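Local coordinates for penicillin binding protein 2X (Streptococcus thermophilus, PDB 5U47), which probably forms the peptide cross-links of septal cell-wall peptidoglycan as a divisome transpeptidase that beta-lactams inactivate by acylation, at residues Ala30-Ile35 with Tyr168-Gln173; Lys298-Ser303 with Leu420-Ala425; Ile382-Arg385 with Gly390-Ser393. The protein carries 1 engineered substitution. All blocks are in the same frame, centred on the assembly; numbering follows the deposited sequence.

Interaction 1: residues Ala30-Ile35 with Tyr168-Gln173; sequences AKRGTI and YSLIGQ
Arg32 reaches across from the loop 30-35 and lays its side chain against Leu170 and Gly172 of strand 168-172. The close packing is apolar at one end: Arg32 CD rests on Leu170 CB at 4.0 Å, and Leu170 CD1 lies almost as near to the same methylene. With CG opposite the backbone N (chi1 -175°) and the chain stretched out as far as NE, the guanidinium is carried past Leu170 to the end of the strand. There Arg32 NH2 sits 3.6 Å from Gly172 CA, an approach that the lack of a side chain on Gly172 makes possible. The planar group meets this piece of backbone obliquely.

The other flank is looser and is bridged by solvent. Arg32 NH1 stands 3.7 Å from Leu170 O, too far for a direct bond, and a water fills the interval. It lies at the edge of the guanidinium and in its plane, accepts from Arg32 NH1 at 2.8 Å and donates to Leu170 O at 2.8 Å.

The other guanidinium nitrogens are bonded to neighbouring residues: Arg32 NE forms a salt bridge with Glu177, while Arg32 NH2 and Gly172 N both donate to Asn181 OD1. Strand 168-172 pairs with strand 157-161 in a two-stranded hairpin, and Arg32 ties the loop between strands 26-28 and 35-36 to it within the dimerisation-domain family region. The salt bridge to Glu177 probably offsets the buried positive charge, and the bonds on all three nitrogens hold the rotation of the group.

Interaction 2: residues Lys298-Ser303 with Leu420-Ala425; sequences KVMLLS and LRAFTA
Ala422 is the first residue of 420-425 to meet the neighbouring helix, its CB lying 4.0 Å from Met300 SD. The two backbones also come nearest here, the CA atoms of Met300 and Ala422 being 7.6 Å apart, a separation into which Met300 SD and CE reach. Phe423 follows, and its ring takes the methyl at the tip of the same side chain: Met300 CE is 3.9 Å from Phe423 CD1. The bend of Met300 at chi2 (62°) and again at chi3 swings CE across toward the ring, so that the two side chains cross at about a right angle. Met300 SD lies 5.2 Å from the centroid of the Phe423 ring and 53° off its normal, an oblique Met-aromatic contact. Elsewhere Phe423 makes an edge-to-face stack with Tyr544, so the ring touches both Met300 of helix 297-308 and Tyr544 of strand 541-548. Thr424 turns back on its own helix: OG1 donates to Arg421 O at 2.6 Å and also accepts from Leu433 N. One turn beyond Phe423, Ile426 carries the packing on to Val299, Met300 and Ser303. Helix 297-308 also bears Lys298, whose NZ is bonded to Ser295, Ser354 and Asn356, an arrangement consistent with the SxxK and SxN motifs of the penicillin-binding transpeptidase fold.

Interaction 3: residues Ile382-Arg385 with Gly390-Ser393; sequences IPTR and GESS
The backbones of 382-385 and 390-393 come closest at Pro383 and Ser393, whose CA atoms are 4.5 Å apart, and neither segment is regular helix or strand. Thr384 has right-handed helical angles and Arg385 left-handed ones (phi 55°), and with this change of hand the two successive N-H groups of Thr384 and Arg385 turn to the two oxygens of one carboxylate, that of Glu391. Arg385 N donates to Glu391 OE1 at 2.8 Å, on its syn lone pair, while Thr384 N reaches Glu391 OE2 at 2.9 Å from above the carboxylate plane. A third bond comes from Thr384 OG1, which donates to Glu391 OE2 at 2.7 Å from the opposite face of that plane, so this one oxygen is gripped by two donors. Such a set of donors probably keeps Glu391 ionised.

All this lies in the loop between helix 368-377 and strand 395-396 of the transpeptidase region. Gln418 NE2 of helix 416-427 bonds to both Ile382 O and Ser393 O, and Arg385 O accepts from Arg610 of the first PASTA region.

Glu391 spans the gap because a chi1 of -178° turns CG away from its own backbone N and the extended chain carries the carboxylate over, meeting Thr384 at about a right angle. The guanidinium of Arg385 stays apart from it, one face toward Pro383 O, which lies near the rim. Pro383 lies alongside Glu391, its CB 3.7 Å from Glu391 OE1. Its other end meets a hydroxyl, with Pro383 CD 3.3 Å from Ser393 OG.

Along the chain, interaction 1 is complete before interaction 2 opens, and interaction 3 falls between the two helical segments of interaction 2. Interaction 1 belongs to the dimerisation-domain region, its centre about 38 Å from that of interaction 2 and 25 Å from that of interaction 3; the nearest atoms are about 18 and 10 Å away. The other two share the transpeptidase region, their centres 18 Å apart, and touch: Arg421 NH1 of helix 416-427 lies 3.0 Å from Ile382 O, a probable hydrogen bond. Helix 416-427 is therefore common to both: it packs on helix 297-308, which bears the putative active-site lysine, and through Arg421 holds the loop 382-385.

Interaction 1: residues Ala30-Ile35 with Tyr168-Gln173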
# COMPACT_ATOMS: atom_id res chain seq x y z
N ALA A 30 7.38 9.67 -22.64
CA ALA A 30 8.60 9.14 -22.07
C ALA A 30 8.36 7.69 -21.62
O ALA A 30 7.22 7.27 -21.40
CB ALA A 30 9.01 9.98 -20.87
N LYS A 31 9.44 6.93 -21.52
CA LYS A 31 9.36 5.60 -20.98
C LYS A 31 8.93 5.72 -19.50
O LYS A 31 9.51 6.48 -18.72
CB LYS A 31 10.71 4.92 -21.05
CG LYS A 31 10.73 3.57 -20.36
CD LYS A 31 12.11 2.97 -20.30
CE LYS A 31 12.04 1.62 -19.59
NZ LYS A 31 13.40 1.05 -19.39
N ARG A 32 7.91 4.96 -19.13
CA ARG A 32 7.42 4.93 -17.78
C ARG A 32 8.37 4.09 -16.93
O ARG A 32 8.86 3.04 -17.38
CB ARG A 32 6.01 4.34 -17.75
CG ARG A 32 5.32 4.37 -16.40
CD ARG A 32 3.89 3.88 -16.55
NE ARG A 32 3.14 3.92 -15.29
CZ ARG A 32 2.59 5.02 -14.78
NH1 ARG A 32 2.73 6.21 -15.38
NH2 ARG A 32 1.93 4.95 -13.64
N GLY A 33 8.60 4.53 -15.70
CA GLY A 33 9.45 3.84 -14.78
C GLY A 33 8.98 2.43 -14.52
O GLY A 33 7.80 2.12 -14.67
N THR A 34 9.93 1.58 -14.15
CA THR A 34 9.65 0.20 -13.84
C THR A 34 9.37 0.10 -12.35
O THR A 34 9.99 0.82 -11.56
CB THR A 34 10.87 -0.67 -14.20
OG1 THR A 34 11.02 -0.67 -15.60
CG2 THR A 34 10.72 -2.11 -13.73
N ILE A 35 8.46 -0.79 -11.99
CA ILE A 35 8.14 -1.08 -10.59
C ILE A 35 8.75 -2.43 -10.31
O ILE A 35 8.47 -3.43 -11.03
CB ILE A 35 6.62 -1.13 -10.34
CG1 ILE A 35 6.00 0.23 -10.65
CG2 ILE A 35 6.34 -1.50 -8.87
CD1 ILE A 35 4.48 0.23 -10.72
N TYR A 168 -0.23 8.91 -27.66
CA TYR A 168 -0.59 8.02 -26.55
C TYR A 168 0.48 8.03 -25.51
O TYR A 168 1.64 8.18 -25.82
CB TYR A 168 -0.79 6.58 -27.03
CG TYR A 168 -2.08 6.39 -27.75
CD1 TYR A 168 -2.21 6.76 -29.08
CD2 TYR A 168 -3.19 5.86 -27.09
CE1 TYR A 168 -3.41 6.59 -29.75
CE2 TYR A 168 -4.40 5.68 -27.76
CZ TYR A 168 -4.50 6.05 -29.08
OH TYR A 168 -5.67 5.89 -29.75
N SER A 169 0.05 7.89 -24.27
CA SER A 169 0.97 7.77 -23.15
C SER A 169 0.32 6.87 -22.10
O SER A 169 -0.91 6.76 -22.04
CB SER A 169 1.29 9.15 -22.55
OG SER A 169 0.17 9.68 -21.89
N LEU A 170 1.14 6.22 -21.30
CA LEU A 170 0.62 5.39 -20.23
C LEU A 170 0.32 6.28 -19.04
O LEU A 170 1.18 7.06 -18.63
CB LEU A 170 1.65 4.35 -19.82
CG LEU A 170 1.96 3.27 -20.84
CD1 LEU A 170 3.02 2.36 -20.23
CD2 LEU A 170 0.69 2.49 -21.18
N ILE A 171 -0.87 6.14 -18.48
CA ILE A 171 -1.29 6.89 -17.28
C ILE A 171 -1.83 5.93 -16.22
O ILE A 171 -2.74 5.13 -16.50
CB ILE A 171 -2.36 7.93 -17.59
CG1 ILE A 171 -1.84 8.90 -18.66
CG2 ILE A 171 -2.80 8.67 -16.32
CD1 ILE A 171 -2.80 10.00 -19.04
N GLY A 172 -1.27 6.02 -15.01
CA GLY A 172 -1.70 5.18 -13.90
C GLY A 172 -3.15 5.49 -13.55
O GLY A 172 -3.50 6.65 -13.32
N GLN A 173 -3.98 4.45 -13.52
CA GLN A 173 -5.43 4.57 -13.26
C GLN A 173 -5.84 4.12 -11.86
O GLN A 173 -6.81 4.62 -11.31
CB GLN A 173 -6.22 3.72 -14.27
CG GLN A 173 -5.95 4.07 -15.72
CD GLN A 173 -6.37 5.48 -16.07
OE1 GLN A 173 -7.45 5.92 -15.70
NE2 GLN A 173 -5.52 6.19 -16.81
O HOH W 1 3.87 6.95 -17.82

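Interaction 2: residues Lys298-Ser303 with Leu420-Ala425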
# COMPACT_ATOMS: atom_id res chain seq x y z
N LYS A 298 -8.70 -5.74 20.86
CA LYS A 298 -8.39 -6.07 22.26
C LYS A 298 -6.89 -6.06 22.54
O LYS A 298 -6.49 -5.99 23.69
CB LYS A 298 -8.97 -7.44 22.65
CG LYS A 298 -10.48 -7.52 22.56
CD LYS A 298 -11.04 -8.89 22.92
CE LYS A 298 -12.56 -8.81 22.98
NZ LYS A 298 -13.24 -10.11 22.88
N VAL A 299 -6.06 -6.14 21.49
CA VAL A 299 -4.61 -6.08 21.64
C VAL A 299 -4.30 -4.66 22.11
O VAL A 299 -3.56 -4.49 23.10
CB VAL A 299 -3.87 -6.40 20.31
CG1 VAL A 299 -2.37 -6.17 20.42
CG2 VAL A 299 -4.11 -7.85 19.89
N MET A 300 -4.85 -3.66 21.43
CA MET A 300 -4.65 -2.27 21.81
C MET A 300 -5.21 -2.03 23.21
O MET A 300 -4.56 -1.38 24.04
CB MET A 300 -5.33 -1.30 20.83
CG MET A 300 -4.65 -1.07 19.49
SD MET A 300 -4.43 -2.47 18.37
CE MET A 300 -2.82 -3.02 18.85
N LEU A 301 -6.42 -2.56 23.47
CA LEU A 301 -7.08 -2.40 24.77
C LEU A 301 -6.24 -2.92 25.91
O LEU A 301 -6.03 -2.22 26.89
CB LEU A 301 -8.41 -3.14 24.83
CG LEU A 301 -9.06 -3.01 26.23
CD1 LEU A 301 -9.66 -1.63 26.42
CD2 LEU A 301 -10.09 -4.05 26.46
N LEU A 302 -5.79 -4.16 25.78
CA LEU A 302 -4.96 -4.79 26.77
C LEU A 302 -3.67 -4.02 27.01
O LEU A 302 -3.26 -3.85 28.16
CB LEU A 302 -4.62 -6.23 26.36
CG LEU A 302 -3.74 -7.02 27.33
CD1 LEU A 302 -4.40 -7.16 28.69
CD2 LEU A 302 -3.42 -8.39 26.77
N SER A 303 -3.03 -3.54 25.93
CA SER A 303 -1.78 -2.79 26.08
C SER A 303 -2.01 -1.51 26.87
O SER A 303 -1.15 -1.11 27.66
CB SER A 303 -1.14 -2.44 24.73
OG SER A 303 -1.87 -1.47 24.01
N LEU A 420 -2.48 -2.15 10.90
CA LEU A 420 -1.06 -2.51 10.77
C LEU A 420 -0.18 -1.52 11.52
O LEU A 420 0.75 -1.93 12.20
CB LEU A 420 -0.64 -2.59 9.29
CG LEU A 420 -1.35 -3.68 8.44
CD1 LEU A 420 -0.91 -3.57 6.98
CD2 LEU A 420 -1.05 -5.08 8.97
N ARG A 421 -0.48 -0.24 11.35
CA ARG A 421 0.26 0.82 12.01
C ARG A 421 0.21 0.63 13.55
O ARG A 421 1.24 0.71 14.22
CB ARG A 421 -0.32 2.17 11.62
CG ARG A 421 0.32 3.36 12.30
CD ARG A 421 -0.28 4.68 11.83
NE ARG A 421 -1.71 4.72 12.10
CZ ARG A 421 -2.56 5.69 11.74
NH1 ARG A 421 -3.84 5.57 12.04
NH2 ARG A 421 -2.16 6.77 11.10
N ALA A 422 -0.97 0.35 14.07
CA ALA A 422 -1.16 0.15 15.52
C ALA A 422 -0.39 -1.07 15.99
O ALA A 422 0.26 -1.03 17.04
CB ALA A 422 -2.64 0.02 15.85
N PHE A 423 -0.45 -2.15 15.19
CA PHE A 423 0.27 -3.38 15.53
C PHE A 423 1.78 -3.18 15.63
O PHE A 423 2.45 -3.87 16.42
CB PHE A 423 -0.02 -4.53 14.55
CG PHE A 423 -1.44 -5.04 14.57
CD1 PHE A 423 -2.13 -5.23 15.77
CD2 PHE A 423 -2.06 -5.43 13.39
CE1 PHE A 423 -3.44 -5.74 15.78
CE2 PHE A 423 -3.36 -5.94 13.40
CZ PHE A 423 -4.04 -6.09 14.59
N THR A 424 2.34 -2.23 14.87
CA THR A 424 3.78 -2.04 14.94
C THR A 424 4.24 -1.60 16.34
O THR A 424 5.35 -1.92 16.72
CB THR A 424 4.35 -1.03 13.90
OG1 THR A 424 3.78 0.27 14.10
CG2 THR A 424 4.10 -1.47 12.51
N ALA A 425 3.41 -0.86 17.09
CA ALA A 425 3.80 -0.41 18.42
C ALA A 425 3.88 -1.61 19.36
O ALA A 425 4.71 -1.68 20.24
CB ALA A 425 2.82 0.62 18.95

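Interaction 3: residues Ile382-Arg385 with Gly390-Ser393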
# COMPACT_ATOMS: atom_id res chain seq x y z
N ILE A 382 -7.41 8.76 11.99
CA ILE A 382 -6.48 9.58 11.23
C ILE A 382 -5.84 8.71 10.15
O ILE A 382 -5.28 7.66 10.46
CB ILE A 382 -5.37 10.17 12.12
CG1 ILE A 382 -5.99 10.94 13.31
CG2 ILE A 382 -4.47 11.11 11.32
CD1 ILE A 382 -4.97 11.55 14.26
N PRO A 383 -5.92 9.15 8.88
CA PRO A 383 -5.30 8.32 7.83
C PRO A 383 -3.79 8.24 8.04
O PRO A 383 -3.20 9.14 8.66
CB PRO A 383 -5.64 9.07 6.54
CG PRO A 383 -5.90 10.47 6.95
CD PRO A 383 -6.49 10.39 8.33
N THR A 384 -3.19 7.16 7.55
CA THR A 384 -1.74 6.99 7.66
C THR A 384 -0.98 7.96 6.73
O THR A 384 0.13 8.40 7.06
CB THR A 384 -1.31 5.54 7.35
OG1 THR A 384 -1.47 5.24 5.95
CG2 THR A 384 -2.10 4.54 8.20
N ARG A 385 -1.59 8.31 5.61
CA ARG A 385 -0.95 9.15 4.58
C ARG A 385 0.37 8.49 4.16
O ARG A 385 1.36 9.16 3.93
CB ARG A 385 -0.73 10.57 5.07
CG ARG A 385 -1.96 11.14 5.74
CD ARG A 385 -1.82 12.62 5.95
NE ARG A 385 -2.99 13.18 6.64
CZ ARG A 385 -3.05 13.53 7.92
NH1 ARG A 385 -2.00 13.43 8.73
NH2 ARG A 385 -4.19 14.02 8.39
N GLY A 390 -6.45 8.08 -2.38
CA GLY A 390 -7.77 7.49 -2.06
C GLY A 390 -7.84 6.71 -0.75
O GLY A 390 -8.65 5.78 -0.61
N GLU A 391 -6.98 7.03 0.20
CA GLU A 391 -7.01 6.34 1.48
C GLU A 391 -8.18 6.86 2.32
O GLU A 391 -8.45 8.05 2.33
CB GLU A 391 -5.70 6.58 2.24
CG GLU A 391 -5.61 5.85 3.57
CD GLU A 391 -4.37 6.20 4.37
OE1 GLU A 391 -3.69 7.22 4.06
OE2 GLU A 391 -4.10 5.46 5.36
N SER A 392 -8.87 5.96 3.04
CA SER A 392 -9.98 6.34 3.93
C SER A 392 -9.41 6.67 5.31
O SER A 392 -8.29 6.23 5.65
CB SER A 392 -11.00 5.21 4.03
OG SER A 392 -11.55 4.94 2.76
N SER A 393 -10.18 7.41 6.10
CA SER A 393 -9.75 7.83 7.44
C SER A 393 -10.30 7.03 8.61
O SER A 393 -9.81 7.17 9.73
CB SER A 393 -10.09 9.30 7.63
OG SER A 393 -9.38 10.07 6.69